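Local coordinates for hypothetical sugar ABC-transporter sugar binding protein (Arthrobacter globiformis, PDB 7BVT), which binds cyclic alpha-maltosyl-1,6-maltose and probably delivers it, outside the cell, to an ABC transporter for uptake, at residues G126-K131 with R371-L376; V92-I97 with G296-V301; E229-W234 with E389-G394; D166-A171 with V235-S240. All blocks are in the same frame, centred on the assembly; numbering follows the deposited sequence.

From the N terminus, the chain first meets contact 2 at 92-97, then contact 1 at 126-131 and contact 4 at 166-171. Residues 229-234 open contact 3, and 235-240 close contact 4 immediately afterwards on the same helix. Contact 2 closes at 296-301, contact 1 at 371-376 and contact 3 at 389-394. The loop of contact 4 is thus nested inside those of contacts 1 and 2, which cross each other; contact 3 crosses the other three. Contacts 1 and 2 touch each other and the same glucose, beside the mixed sheet. Contacts 3 and 4, centred 12 Å apart, tie together helices 165-179, 225-239 and 377-392.

Contact 1. Residues G126-K131 with R371-L376; sequences GTIDGK and RPNTAL. With GLC (alpha-D-glucopyranose), chain B.
Asn373 carries the polar part of this contact, its ND2 lying 3.0 Å from Thr127 O. With CG between the backbone N and the carbonyl carbon (chi1 68°), the amide extends toward strand 127-128, and the same ND2 is hydrogen-bonded to Phe125 O. Ile128 CG1 adds van der Waals packing, 4.0 Å from the amide nitrogen Asn373 ND2, the two side chains running past each other in opposite directions. Local bonds shape both partners. Ile128 and Lys131 pair through N and O both ways around a type I' turn, and Leu376 N donates to the side-chain OG1 of Thr374 (3.2 Å), capping the turn into helix 377-392. Sugar binding falls to Arg371, whose guanidinium meets neighbouring oxygens O3 and O4 of the glucose: NH1 donates to O3 at 3.0 Å, and NH2 to O4, which lies at the guanidinium edge, at 2.8 Å and nearly straight (165°). Glu195 forms a salt bridge with NH2, and Leu294 O accepts from NH1. A leucine at Arg371 would probably cost O3 and O4 both donors and leave Glu195 without this charge partner. The hairpin turn 127-131 meets the loop that carries Arg371 into the glycan pocket of a bacterial solute-binding protein.

Contact 2. Residues V92-I97 with G296-V301; sequences VWVPQI and GEQAMV. With GLC (alpha-D-glucopyranose), chain B.
Val94 and Gln298 mark the closest backbone approach, 7.4 Å between their CA atoms, where the first turn of helix 94-100 lies against strand 292-301. Val94 CG2 sits 3.7 Å from Gln298 CB and equally near its CG, the two side chains crossing at about a right angle. The same methyl meets Met300 SD at 3.9 Å. One helical turn on, Ile97 puts CG2 3.7 Å from Met300 SD, while its CD1 touches Met300 CE; the bend at Met300 chi3 (-87°) turns the methyl against Ile97 CD1. Strand order here is 58-64, 28-34, 86-90, 292-301, 131-136, the first three parallel and 292-301 antiparallel to its neighbours, as is characteristic of type II periplasmic binding proteins. Back toward the sugar end of the strand, Gln298 NE2 reaches Gly296 O (3.1 Å) from well above the carbonyl plane, the oxygen lying in the amide plane. An alanine at Gln298, lacking CG and the amide, would probably open a gap beside Val94 CG2 and deprive Gly296 O of this donor. Gly296 N makes a weak bond to glucose O2 at 3.1 Å, and the backbone angles there suit glycine, since a CB would probably collide with the carbonyl oxygen before it.

Contact 3. Residues E229-W234 with E389-G394; sequences EALQYW and EKALAG
Leu231, with CG anti to its own backbone N (chi1 -175°), and Leu392, with CG anti to the carbonyl carbon (chi1 -50°), bring their methyls together between the two helices. They belong to helix 225-239 and helix 377-392, whose packing is part of the helical layer of the C-terminal lobe of this solute-binding fold. The residues facing Leu392, Leu231 and Trp234, lie one turn apart on their helix, and the leucine fork wedges against both. Its CD2 comes 3.8 Å from Leu231 CD1 and 3.9 Å from Trp234 CB. The other branch, CD1, lies 3.7 Å from Trp234 CE3 and also touches CZ3; it sits near the plane of the indole, at the rim of the benzene half, and not over a face. Leu231 uses its second methyl too, CD2 resting 4.2 Å from Ala391 CB, a looser contact made one residue earlier on the opposing helix. Nothing but apolar side chains meets between the segments. The polar end of the indole looks to a third helix instead, NE1 donating to Asn204 OD1, while Phe201 of that helix meets the ring edge-to-face. Val398 and Leu402 of helix 398-415 also pack on Leu231, and Ala401 on Ala391. Past the last turn, Gly394, at positive phi, forms a Schellman motif, returning its N to Ala391 O at 3.1 Å.

Contact 4. Residues D166-A171 with V235-S240; sequences DELKAA and VDLIDS
A helix-helix seam in the C-terminal lobe brings Leu168 and Lys169 of helix 165-179 against Leu237 near the end of helix 225-239. The backbones come close here, with 6.6 Å between the CA atoms of Lys169 and Leu237. Leu237 CD2 takes both partners: Leu168 CD2 lies 3.5 Å away, a tight methyl-to-methyl contact, and Lys169 CG lies 3.6 Å away. Each of these side chains crosses that of Leu237 at about a right angle. Leu168 is buried, Lys169 partly exposed. Tyr184, in a loop, packs on both leucines, and Tyr233 covers Leu168 and the lysine chain from the preceding turn of helix 225-239. This is the layered helix packing around the sheet of an alpha/beta binding-protein lobe, with its apolar seam finished by charges toward solvent. Lys169 bends at chi3 (-76°), which turns its ammonium back along its own helix to Asp166, where NZ and OD1 form a salt bridge at 3.2 Å, with OD1 met almost end-on to its bond to carbon. The carboxylate of Asp236 on the facing helix is farther off, its OD2 4.5 Å from NZ, too far for an ion pair. Two waters span that distance, each accepting from NZ and donating to OD2. The first is held more closely by the ammonium, at 2.7 Å from NZ; the second lies 3.3 Å from NZ. The two nearby carboxylates probably favour the charged lysine. Asp236 OD1 accepts from Gln232 NE2, one turn back on its own helix.

Contact 1. Residues G126-K131 with R371-L376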
loop_
_atom_site.group_PDB
_atom_site.type_symbol
_atom_site.label_atom_id
_atom_site.label_comp_id
_atom_site.label_asym_id
_atom_site.label_seq_id
_atom_site.Cartn_x
_atom_site.Cartn_y
_atom_site.Cartn_z
ATOM N N GLY A 126 -12.690 1.705 -3.036
ATOM C CA GLY A 126 -13.465 0.630 -3.678
ATOM C C GLY A 126 -14.836 1.020 -4.183
ATOM O O GLY A 126 -15.562 0.154 -4.598
ATOM N N THR A 127 -15.183 2.310 -4.088
ATOM C CA THR A 127 -16.467 2.837 -4.532
ATOM C C THR A 127 -16.278 3.425 -5.934
ATOM O O THR A 127 -15.533 4.427 -6.104
ATOM C CB THR A 127 -17.045 3.831 -3.523
ATOM O OG1 THR A 127 -17.249 3.190 -2.263
ATOM C CG2 THR A 127 -18.367 4.334 -4.049
ATOM N N ILE A 128 -16.881 2.781 -6.910
ATOM C CA ILE A 128 -16.832 3.219 -8.330
ATOM C C ILE A 128 -18.259 3.274 -8.876
ATOM O O ILE A 128 -18.985 2.307 -8.706
ATOM C CB ILE A 128 -15.864 2.344 -9.158
ATOM C CG1 ILE A 128 -14.448 2.480 -8.604
ATOM C CG2 ILE A 128 -15.954 2.747 -10.622
ATOM C CD1 ILE A 128 -13.405 1.525 -9.155
ATOM N N ASP A 129 -18.626 4.437 -9.447
ATOM C CA ASP A 129 -19.996 4.732 -9.947
ATOM C C ASP A 129 -20.991 4.430 -8.817
ATOM O O ASP A 129 -22.059 3.910 -9.094
ATOM C CB ASP A 129 -20.236 3.991 -11.263
ATOM C CG ASP A 129 -19.289 4.469 -12.364
ATOM O OD1 ASP A 129 -18.869 5.668 -12.306
ATOM O OD2 ASP A 129 -18.943 3.649 -13.241
ATOM N N GLY A 130 -20.607 4.768 -7.588
ATOM C CA GLY A 130 -21.502 4.706 -6.417
ATOM C C GLY A 130 -21.568 3.322 -5.788
ATOM O O GLY A 130 -22.040 3.185 -4.692
ATOM N N LYS A 131 -21.053 2.296 -6.463
ATOM C CA LYS A 131 -21.122 0.883 -6.018
ATOM C C LYS A 131 -19.858 0.509 -5.241
ATOM O O LYS A 131 -18.755 0.957 -5.610
ATOM C CB LYS A 131 -21.195 -0.012 -7.248
ATOM C CG LYS A 131 -22.472 0.167 -8.084
ATOM C CD LYS A 131 -22.389 -0.523 -9.445
ATOM C CE LYS A 131 -23.767 -0.836 -9.999
ATOM N NZ LYS A 131 -23.786 -0.950 -11.481
ATOM N N ARG A 371 -4.302 5.709 -2.738
ATOM C CA ARG A 371 -4.097 6.292 -4.082
ATOM C C ARG A 371 -5.449 6.531 -4.727
ATOM O O ARG A 371 -6.490 5.978 -4.338
ATOM C CB ARG A 371 -3.171 5.383 -4.857
ATOM C CG ARG A 371 -1.708 5.574 -4.417
ATOM C CD ARG A 371 -0.779 4.469 -4.844
ATOM N NE ARG A 371 -1.077 3.264 -4.072
ATOM C CZ ARG A 371 -0.559 2.078 -4.304
ATOM N NH1 ARG A 371 -0.903 1.039 -3.541
ATOM N NH2 ARG A 371 0.376 1.952 -5.221
ATOM N N PRO A 372 -5.504 7.445 -5.708
ATOM C CA PRO A 372 -6.768 7.716 -6.376
ATOM C C PRO A 372 -7.236 6.540 -7.237
ATOM O O PRO A 372 -6.443 5.816 -7.839
ATOM C CB PRO A 372 -6.474 8.908 -7.258
ATOM C CG PRO A 372 -4.996 8.759 -7.532
ATOM C CD PRO A 372 -4.383 8.233 -6.241
ATOM N N ASN A 373 -8.559 6.367 -7.249
ATOM C CA ASN A 373 -9.221 5.178 -7.843
ATOM C C ASN A 373 -9.548 5.414 -9.326
ATOM O O ASN A 373 -10.555 4.914 -9.808
ATOM C CB ASN A 373 -10.413 4.714 -7.015
ATOM C CG ASN A 373 -11.558 5.679 -7.025
ATOM O OD1 ASN A 373 -11.454 6.770 -7.618
ATOM N ND2 ASN A 373 -12.636 5.279 -6.363
ATOM N N THR A 374 -8.679 6.103 -10.037
ATOM C CA THR A 374 -8.834 6.287 -11.509
ATOM C C THR A 374 -8.199 5.110 -12.225
ATOM O O THR A 374 -7.127 4.668 -11.866
ATOM C CB THR A 374 -8.283 7.644 -11.950
ATOM O OG1 THR A 374 -8.320 7.646 -13.384
ATOM C CG2 THR A 374 -6.890 7.962 -11.448
ATOM N N ALA A 375 -8.850 4.642 -13.312
ATOM C CA ALA A 375 -8.321 3.613 -14.213
ATOM C C ALA A 375 -7.077 4.077 -14.991
ATOM O O ALA A 375 -6.294 3.193 -15.412
ATOM C CB ALA A 375 -9.437 3.212 -15.143
ATOM N N LEU A 376 -6.814 5.372 -15.015
ATOM C CA LEU A 376 -5.585 5.933 -15.649
ATOM C C LEU A 376 -4.459 6.017 -14.614
ATOM O O LEU A 376 -3.377 6.480 -14.960
ATOM C CB LEU A 376 -5.947 7.305 -16.199
ATOM C CG LEU A 376 -6.896 7.257 -17.406
ATOM C CD1 LEU A 376 -7.540 8.606 -17.680
ATOM C CD2 LEU A 376 -6.144 6.741 -18.595
HETATM C C1 GLC B . 2.996 -3.206 -2.396
HETATM C C2 GLC B . 1.548 -2.844 -2.287
HETATM C C3 GLC B . 1.040 -2.303 -3.600
HETATM C C4 GLC B . 1.950 -1.138 -4.020
HETATM C C5 GLC B . 3.377 -1.644 -4.187
HETATM C C6 GLC B . 4.320 -0.491 -4.573
HETATM O O2 GLC B . 0.859 -3.968 -1.768
HETATM O O3 GLC B . -0.335 -1.911 -3.446
HETATM O O4 GLC B . 1.558 -0.587 -5.263
HETATM O O5 GLC B . 3.813 -2.132 -2.942
HETATM O O6 GLC B . 5.477 -1.059 -5.181
#

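Contact 2. Residues V92-I97 with G296-V301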
loop_
_atom_site.group_PDB
_atom_site.type_symbol
_atom_site.label_atom_id
_atom_site.label_comp_id
_atom_site.label_asym_id
_atom_site.label_seq_id
_atom_site.Cartn_x
_atom_site.Cartn_y
_atom_site.Cartn_z
ATOM N N VAL A 92 -4.432 -0.940 -6.855
ATOM C CA VAL A 92 -4.474 -0.025 -8.031
ATOM C C VAL A 92 -5.069 -0.767 -9.236
ATOM O O VAL A 92 -5.334 -0.109 -10.243
ATOM C CB VAL A 92 -3.084 0.588 -8.307
ATOM C CG1 VAL A 92 -2.540 1.260 -7.059
ATOM C CG2 VAL A 92 -2.107 -0.426 -8.818
ATOM N N TRP A 93 -5.291 -2.079 -9.148
ATOM C CA TRP A 93 -5.952 -2.798 -10.268
ATOM C C TRP A 93 -7.455 -2.578 -10.265
ATOM O O TRP A 93 -8.072 -2.774 -11.325
ATOM C CB TRP A 93 -5.670 -4.288 -10.265
ATOM C CG TRP A 93 -4.241 -4.661 -10.432
ATOM C CD1 TRP A 93 -3.174 -3.850 -10.720
ATOM C CD2 TRP A 93 -3.749 -5.998 -10.383
ATOM N NE1 TRP A 93 -2.043 -4.611 -10.816
ATOM C CE2 TRP A 93 -2.361 -5.924 -10.605
ATOM C CE3 TRP A 93 -4.337 -7.229 -10.128
ATOM C CZ2 TRP A 93 -1.569 -7.062 -10.596
ATOM C CZ3 TRP A 93 -3.546 -8.358 -10.102
ATOM C CH2 TRP A 93 -2.182 -8.264 -10.340
ATOM N N VAL A 94 -8.054 -2.312 -9.122
ATOM C CA VAL A 94 -9.547 -2.331 -9.023
ATOM C C VAL A 94 -10.166 -1.500 -10.127
ATOM O O VAL A 94 -11.078 -1.958 -10.806
ATOM C CB VAL A 94 -10.047 -1.908 -7.636
ATOM C CG1 VAL A 94 -11.543 -1.738 -7.627
ATOM C CG2 VAL A 94 -9.620 -2.915 -6.600
ATOM N N PRO A 95 -9.784 -0.236 -10.342
ATOM C CA PRO A 95 -10.454 0.573 -11.353
ATOM C C PRO A 95 -10.271 0.027 -12.762
ATOM O O PRO A 95 -11.185 0.176 -13.547
ATOM C CB PRO A 95 -9.793 1.976 -11.214
ATOM C CG PRO A 95 -9.131 1.950 -9.877
ATOM C CD PRO A 95 -8.753 0.525 -9.595
ATOM N N GLN A 96 -9.147 -0.639 -13.016
ATOM C CA GLN A 96 -8.935 -1.267 -14.336
ATOM C C GLN A 96 -9.854 -2.474 -14.477
ATOM O O GLN A 96 -10.450 -2.672 -15.564
ATOM C CB GLN A 96 -7.469 -1.631 -14.474
ATOM C CG GLN A 96 -6.585 -0.382 -14.466
ATOM C CD GLN A 96 -5.148 -0.796 -14.403
ATOM O OE1 GLN A 96 -4.607 -1.248 -15.407
ATOM N NE2 GLN A 96 -4.535 -0.674 -13.226
ATOM N N ILE A 97 -9.933 -3.284 -13.442
ATOM C CA ILE A 97 -10.775 -4.512 -13.477
ATOM C C ILE A 97 -12.245 -4.128 -13.639
ATOM O O ILE A 97 -12.994 -4.806 -14.370
ATOM C CB ILE A 97 -10.510 -5.378 -12.232
ATOM C CG1 ILE A 97 -9.079 -5.942 -12.307
ATOM C CG2 ILE A 97 -11.596 -6.459 -12.076
ATOM C CD1 ILE A 97 -8.580 -6.568 -11.066
ATOM N N GLY A 296 -2.010 -3.595 -0.642
ATOM C CA GLY A 296 -2.654 -4.857 -0.276
ATOM C C GLY A 296 -3.744 -5.268 -1.241
ATOM O O GLY A 296 -3.948 -4.590 -2.280
ATOM N N GLU A 297 -4.408 -6.379 -0.915
ATOM C CA GLU A 297 -5.313 -7.048 -1.871
ATOM C C GLU A 297 -6.770 -6.679 -1.634
ATOM O O GLU A 297 -7.177 -6.578 -0.475
ATOM C CB GLU A 297 -5.167 -8.549 -1.729
ATOM C CG GLU A 297 -3.925 -9.049 -2.443
ATOM C CD GLU A 297 -2.589 -8.733 -1.789
ATOM O OE1 GLU A 297 -2.403 -9.089 -0.630
ATOM O OE2 GLU A 297 -1.759 -8.096 -2.455
ATOM N N GLN A 298 -7.500 -6.522 -2.725
ATOM C CA GLN A 298 -8.924 -6.165 -2.725
ATOM C C GLN A 298 -9.681 -7.314 -3.394
ATOM O O GLN A 298 -9.223 -7.770 -4.440
ATOM C CB GLN A 298 -9.163 -4.900 -3.537
ATOM C CG GLN A 298 -8.114 -3.805 -3.348
ATOM C CD GLN A 298 -7.925 -3.347 -1.934
ATOM O OE1 GLN A 298 -8.875 -2.905 -1.280
ATOM N NE2 GLN A 298 -6.704 -3.395 -1.429
ATOM N N ALA A 299 -10.870 -7.642 -2.889
ATOM C CA ALA A 299 -11.707 -8.675 -3.537
ATOM C C ALA A 299 -12.783 -7.957 -4.331
ATOM O O ALA A 299 -13.331 -6.974 -3.823
ATOM C CB ALA A 299 -12.274 -9.621 -2.501
ATOM N N MET A 300 -13.121 -8.497 -5.467
ATOM C CA MET A 300 -14.118 -7.989 -6.445
ATOM C C MET A 300 -14.991 -9.176 -6.886
ATOM O O MET A 300 -14.424 -10.259 -7.101
ATOM C CB MET A 300 -13.401 -7.407 -7.653
ATOM C CG MET A 300 -12.623 -6.147 -7.299
ATOM S SD MET A 300 -11.299 -5.888 -8.462
ATOM C CE MET A 300 -10.005 -6.868 -7.679
ATOM N N VAL A 301 -16.292 -8.972 -6.987
ATOM C CA VAL A 301 -17.257 -10.018 -7.461
ATOM C C VAL A 301 -17.725 -9.625 -8.846
ATOM O O VAL A 301 -18.273 -8.526 -9.005
ATOM C CB VAL A 301 -18.425 -10.189 -6.494
ATOM C CG1 VAL A 301 -19.512 -11.095 -7.070
ATOM C CG2 VAL A 301 -17.982 -10.614 -5.121
HETATM C C1 GLC B . 2.996 -3.206 -2.396
HETATM C C2 GLC B . 1.548 -2.844 -2.287
HETATM C C3 GLC B . 1.040 -2.303 -3.600
HETATM C C4 GLC B . 1.950 -1.138 -4.020
HETATM C C5 GLC B . 3.377 -1.644 -4.187
HETATM C C6 GLC B . 4.320 -0.491 -4.573
HETATM O O2 GLC B . 0.859 -3.968 -1.768
HETATM O O3 GLC B . -0.335 -1.911 -3.446
HETATM O O4 GLC B . 1.558 -0.587 -5.263
HETATM O O5 GLC B . 3.813 -2.132 -2.942
HETATM O O6 GLC B . 5.477 -1.059 -5.181
#

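Contact 3. Residues E229-W234 with E389-G394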
loop_
_atom_site.group_PDB
_atom_site.type_symbol
_atom_site.label_atom_id
_atom_site.label_comp_id
_atom_site.label_asym_id
_atom_site.label_seq_id
_atom_site.Cartn_x
_atom_site.Cartn_y
_atom_site.Cartn_z
ATOM N N GLU A 229 6.990 21.696 -0.669
ATOM C CA GLU A 229 7.594 21.356 0.657
ATOM C C GLU A 229 8.059 19.887 0.605
ATOM O O GLU A 229 9.191 19.563 1.003
ATOM C CB GLU A 229 6.572 21.540 1.776
ATOM C CG GLU A 229 7.194 21.418 3.140
ATOM C CD GLU A 229 6.232 21.525 4.305
ATOM O OE1 GLU A 229 5.121 22.029 4.103
ATOM O OE2 GLU A 229 6.653 21.090 5.440
ATOM N N ALA A 230 7.220 18.994 0.094
ATOM C CA ALA A 230 7.558 17.558 0.050
ATOM C C ALA A 230 8.701 17.338 -0.934
ATOM O O ALA A 230 9.623 16.562 -0.647
ATOM C CB ALA A 230 6.332 16.711 -0.289
ATOM N N LEU A 231 8.637 17.915 -2.139
ATOM C CA LEU A 231 9.740 17.699 -3.122
ATOM C C LEU A 231 11.043 18.385 -2.655
ATOM O O LEU A 231 12.132 17.829 -2.892
ATOM C CB LEU A 231 9.298 18.169 -4.519
ATOM C CG LEU A 231 10.332 17.877 -5.619
ATOM C CD1 LEU A 231 10.734 16.424 -5.673
ATOM C CD2 LEU A 231 9.830 18.357 -6.990
ATOM N N GLN A 232 10.962 19.527 -1.991
ATOM C CA GLN A 232 12.174 20.225 -1.470
ATOM C C GLN A 232 12.824 19.352 -0.404
ATOM O O GLN A 232 14.070 19.312 -0.321
ATOM C CB GLN A 232 11.795 21.573 -0.879
ATOM C CG GLN A 232 13.021 22.434 -0.571
ATOM C CD GLN A 232 13.739 22.819 -1.847
ATOM O OE1 GLN A 232 13.154 23.493 -2.730
ATOM N NE2 GLN A 232 14.992 22.401 -1.979
ATOM N N TYR A 233 12.016 18.598 0.335
ATOM C CA TYR A 233 12.555 17.642 1.344
ATOM C C TYR A 233 13.422 16.585 0.655
ATOM O O TYR A 233 14.558 16.316 1.102
ATOM C CB TYR A 233 11.408 17.020 2.129
ATOM C CG TYR A 233 11.650 15.917 3.127
ATOM C CD1 TYR A 233 12.590 16.010 4.130
ATOM C CD2 TYR A 233 10.755 14.869 3.180
ATOM C CE1 TYR A 233 12.705 15.039 5.105
ATOM C CE2 TYR A 233 10.831 13.889 4.160
ATOM C CZ TYR A 233 11.802 13.995 5.139
ATOM O OH TYR A 233 11.850 13.067 6.137
ATOM N N TRP A 234 12.858 15.917 -0.353
ATOM C CA TRP A 234 13.626 14.954 -1.156
ATOM C C TRP A 234 14.891 15.635 -1.695
ATOM O O TRP A 234 15.962 15.045 -1.603
ATOM C CB TRP A 234 12.799 14.324 -2.292
ATOM C CG TRP A 234 11.799 13.309 -1.806
ATOM C CD1 TRP A 234 10.911 13.432 -0.758
ATOM C CD2 TRP A 234 11.513 12.050 -2.400
ATOM N NE1 TRP A 234 10.155 12.297 -0.635
ATOM C CE2 TRP A 234 10.525 11.421 -1.609
ATOM C CE3 TRP A 234 12.055 11.346 -3.468
ATOM C CZ2 TRP A 234 10.016 10.173 -1.928
ATOM C CZ3 TRP A 234 11.565 10.099 -3.780
ATOM C CH2 TRP A 234 10.577 9.497 -2.991
ATOM N N GLU A 389 11.553 12.789 -11.142
ATOM C CA GLU A 389 12.916 12.225 -11.100
ATOM C C GLU A 389 13.927 13.240 -11.663
ATOM O O GLU A 389 15.074 13.248 -11.234
ATOM C CB GLU A 389 12.956 10.921 -11.883
ATOM C CG GLU A 389 14.344 10.339 -11.892
ATOM C CD GLU A 389 14.462 8.926 -12.396
ATOM O OE1 GLU A 389 13.436 8.388 -12.836
ATOM O OE2 GLU A 389 15.568 8.327 -12.268
ATOM N N LYS A 390 13.490 14.104 -12.571
ATOM C CA LYS A 390 14.414 15.106 -13.156
ATOM C C LYS A 390 14.914 16.027 -12.036
ATOM O O LYS A 390 16.085 16.399 -12.064
ATOM C CB LYS A 390 13.703 15.844 -14.290
ATOM C CG LYS A 390 13.309 14.916 -15.428
ATOM C CD LYS A 390 12.846 15.680 -16.639
ATOM C CE LYS A 390 12.149 14.755 -17.617
ATOM N NZ LYS A 390 11.317 15.512 -18.576
ATOM N N ALA A 391 14.071 16.400 -11.073
ATOM C CA ALA A 391 14.521 17.217 -9.917
ATOM C C ALA A 391 15.432 16.374 -9.032
ATOM O O ALA A 391 16.459 16.897 -8.585
ATOM C CB ALA A 391 13.368 17.742 -9.143
ATOM N N LEU A 392 15.114 15.121 -8.788
ATOM C CA LEU A 392 15.945 14.248 -7.905
ATOM C C LEU A 392 17.334 14.080 -8.544
ATOM O O LEU A 392 18.383 14.004 -7.818
ATOM C CB LEU A 392 15.220 12.908 -7.697
ATOM C CG LEU A 392 13.758 13.000 -7.261
ATOM C CD1 LEU A 392 13.207 11.618 -6.999
ATOM C CD2 LEU A 392 13.588 13.919 -6.062
ATOM N N ALA A 393 17.391 14.092 -9.883
ATOM C CA ALA A 393 18.639 13.824 -10.629
ATOM C C ALA A 393 19.469 15.109 -10.742
ATOM O O ALA A 393 20.608 15.036 -11.291
ATOM C CB ALA A 393 18.329 13.194 -12.002
ATOM N N GLY A 394 18.952 16.252 -10.305
ATOM C CA GLY A 394 19.612 17.562 -10.396
ATOM C C GLY A 394 19.420 18.249 -11.741
ATOM O O GLY A 394 20.101 19.265 -11.972
#

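Contact 4. Residues D166-A171 with V235-S240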
loop_
_atom_site.group_PDB
_atom_site.type_symbol
_atom_site.label_atom_id
_atom_site.label_comp_id
_atom_site.label_asym_id
_atom_site.label_seq_id
_atom_site.Cartn_x
_atom_site.Cartn_y
_atom_site.Cartn_z
ATOM N N ASP A 166 12.791 17.254 9.961
ATOM C CA ASP A 166 14.026 17.938 10.399
ATOM C C ASP A 166 14.901 16.974 11.198
ATOM O O ASP A 166 16.088 16.986 11.016
ATOM C CB ASP A 166 13.660 19.191 11.200
ATOM C CG ASP A 166 13.444 20.407 10.321
ATOM O OD1 ASP A 166 13.617 20.302 9.114
ATOM O OD2 ASP A 166 13.010 21.422 10.857
ATOM N N GLU A 167 14.322 16.161 12.054
ATOM C CA GLU A 167 15.069 15.149 12.808
ATOM C C GLU A 167 15.705 14.150 11.857
ATOM O O GLU A 167 16.783 13.709 12.079
ATOM C CB GLU A 167 14.179 14.468 13.838
ATOM C CG GLU A 167 13.866 15.378 15.004
ATOM C CD GLU A 167 12.937 14.829 16.042
ATOM O OE1 GLU A 167 12.642 13.619 15.995
ATOM O OE2 GLU A 167 12.485 15.603 16.879
ATOM N N LEU A 168 14.995 13.732 10.805
ATOM C CA LEU A 168 15.523 12.736 9.873
ATOM C C LEU A 168 16.686 13.374 9.136
ATOM O O LEU A 168 17.683 12.699 8.938
ATOM C CB LEU A 168 14.412 12.231 8.947
ATOM C CG LEU A 168 14.828 11.268 7.840
ATOM C CD1 LEU A 168 13.622 10.459 7.322
ATOM C CD2 LEU A 168 15.437 12.015 6.679
ATOM N N LYS A 169 16.544 14.607 8.668
ATOM C CA LYS A 169 17.652 15.213 7.900
ATOM C C LYS A 169 18.886 15.315 8.821
ATOM O O LYS A 169 19.962 15.044 8.344
ATOM C CB LYS A 169 17.230 16.592 7.374
ATOM C CG LYS A 169 16.315 16.497 6.156
ATOM C CD LYS A 169 15.839 17.811 5.645
ATOM C CE LYS A 169 14.744 18.402 6.533
ATOM N NZ LYS A 169 14.332 19.745 6.076
ATOM N N ALA A 170 18.703 15.725 10.071
ATOM C CA ALA A 170 19.833 15.948 11.031
ATOM C C ALA A 170 20.444 14.601 11.442
ATOM O O ALA A 170 21.685 14.414 11.348
ATOM C CB ALA A 170 19.344 16.722 12.223
ATOM N N ALA A 171 19.621 13.619 11.774
ATOM C CA ALA A 171 20.147 12.270 12.123
ATOM C C ALA A 171 20.814 11.651 10.910
ATOM O O ALA A 171 21.864 11.030 11.050
ATOM C CB ALA A 171 19.042 11.356 12.644
ATOM N N VAL A 235 14.751 16.800 -2.308
ATOM C CA VAL A 235 15.921 17.399 -3.019
ATOM C C VAL A 235 16.982 17.807 -1.988
ATOM O O VAL A 235 18.193 17.605 -2.243
ATOM C CB VAL A 235 15.485 18.567 -3.910
ATOM C CG1 VAL A 235 16.678 19.359 -4.421
ATOM C CG2 VAL A 235 14.640 18.053 -5.059
ATOM N N ASP A 236 16.535 18.247 -0.818
ATOM C CA ASP A 236 17.470 18.639 0.264
ATOM C C ASP A 236 18.226 17.421 0.761
ATOM O O ASP A 236 19.429 17.538 1.027
ATOM C CB ASP A 236 16.801 19.321 1.447
ATOM C CG ASP A 236 16.326 20.725 1.157
ATOM O OD1 ASP A 236 16.668 21.250 0.106
ATOM O OD2 ASP A 236 15.582 21.261 1.993
ATOM N N LEU A 237 17.551 16.295 0.958
ATOM C CA LEU A 237 18.196 15.010 1.370
ATOM C C LEU A 237 19.243 14.597 0.334
ATOM O O LEU A 237 20.337 14.174 0.721
ATOM C CB LEU A 237 17.148 13.902 1.565
ATOM C CG LEU A 237 16.292 14.076 2.814
ATOM C CD1 LEU A 237 15.031 13.226 2.737
ATOM C CD2 LEU A 237 17.106 13.680 4.053
ATOM N N ILE A 238 18.917 14.701 -0.956
ATOM C CA ILE A 238 19.833 14.255 -2.038
ATOM C C ILE A 238 21.026 15.218 -2.095
ATOM O O ILE A 238 22.170 14.689 -2.156
ATOM C CB ILE A 238 19.083 14.226 -3.368
ATOM C CG1 ILE A 238 18.010 13.145 -3.359
ATOM C CG2 ILE A 238 20.073 14.062 -4.516
ATOM C CD1 ILE A 238 16.977 13.285 -4.489
ATOM N N ASP A 239 20.760 16.524 -2.046
ATOM C CA ASP A 239 21.775 17.602 -2.238
ATOM C C ASP A 239 22.781 17.482 -1.095
ATOM O O ASP A 239 23.978 17.721 -1.345
ATOM C CB ASP A 239 21.161 19.011 -2.321
ATOM C CG ASP A 239 20.577 19.372 -3.693
ATOM O OD1 ASP A 239 20.783 18.591 -4.674
ATOM O OD2 ASP A 239 19.852 20.404 -3.759
ATOM N N SER A 240 22.325 17.143 0.121
ATOM C CA SER A 240 23.230 17.000 1.311
ATOM C C SER A 240 24.104 15.755 1.177
ATOM O O SER A 240 25.026 15.619 2.009
ATOM C CB SER A 240 22.450 16.984 2.586
ATOM O OG SER A 240 21.568 15.865 2.657
HETATM O O HOH W 1 13.576 19.905 3.478
HETATM O O HOH W 2 16.699 21.416 4.527
#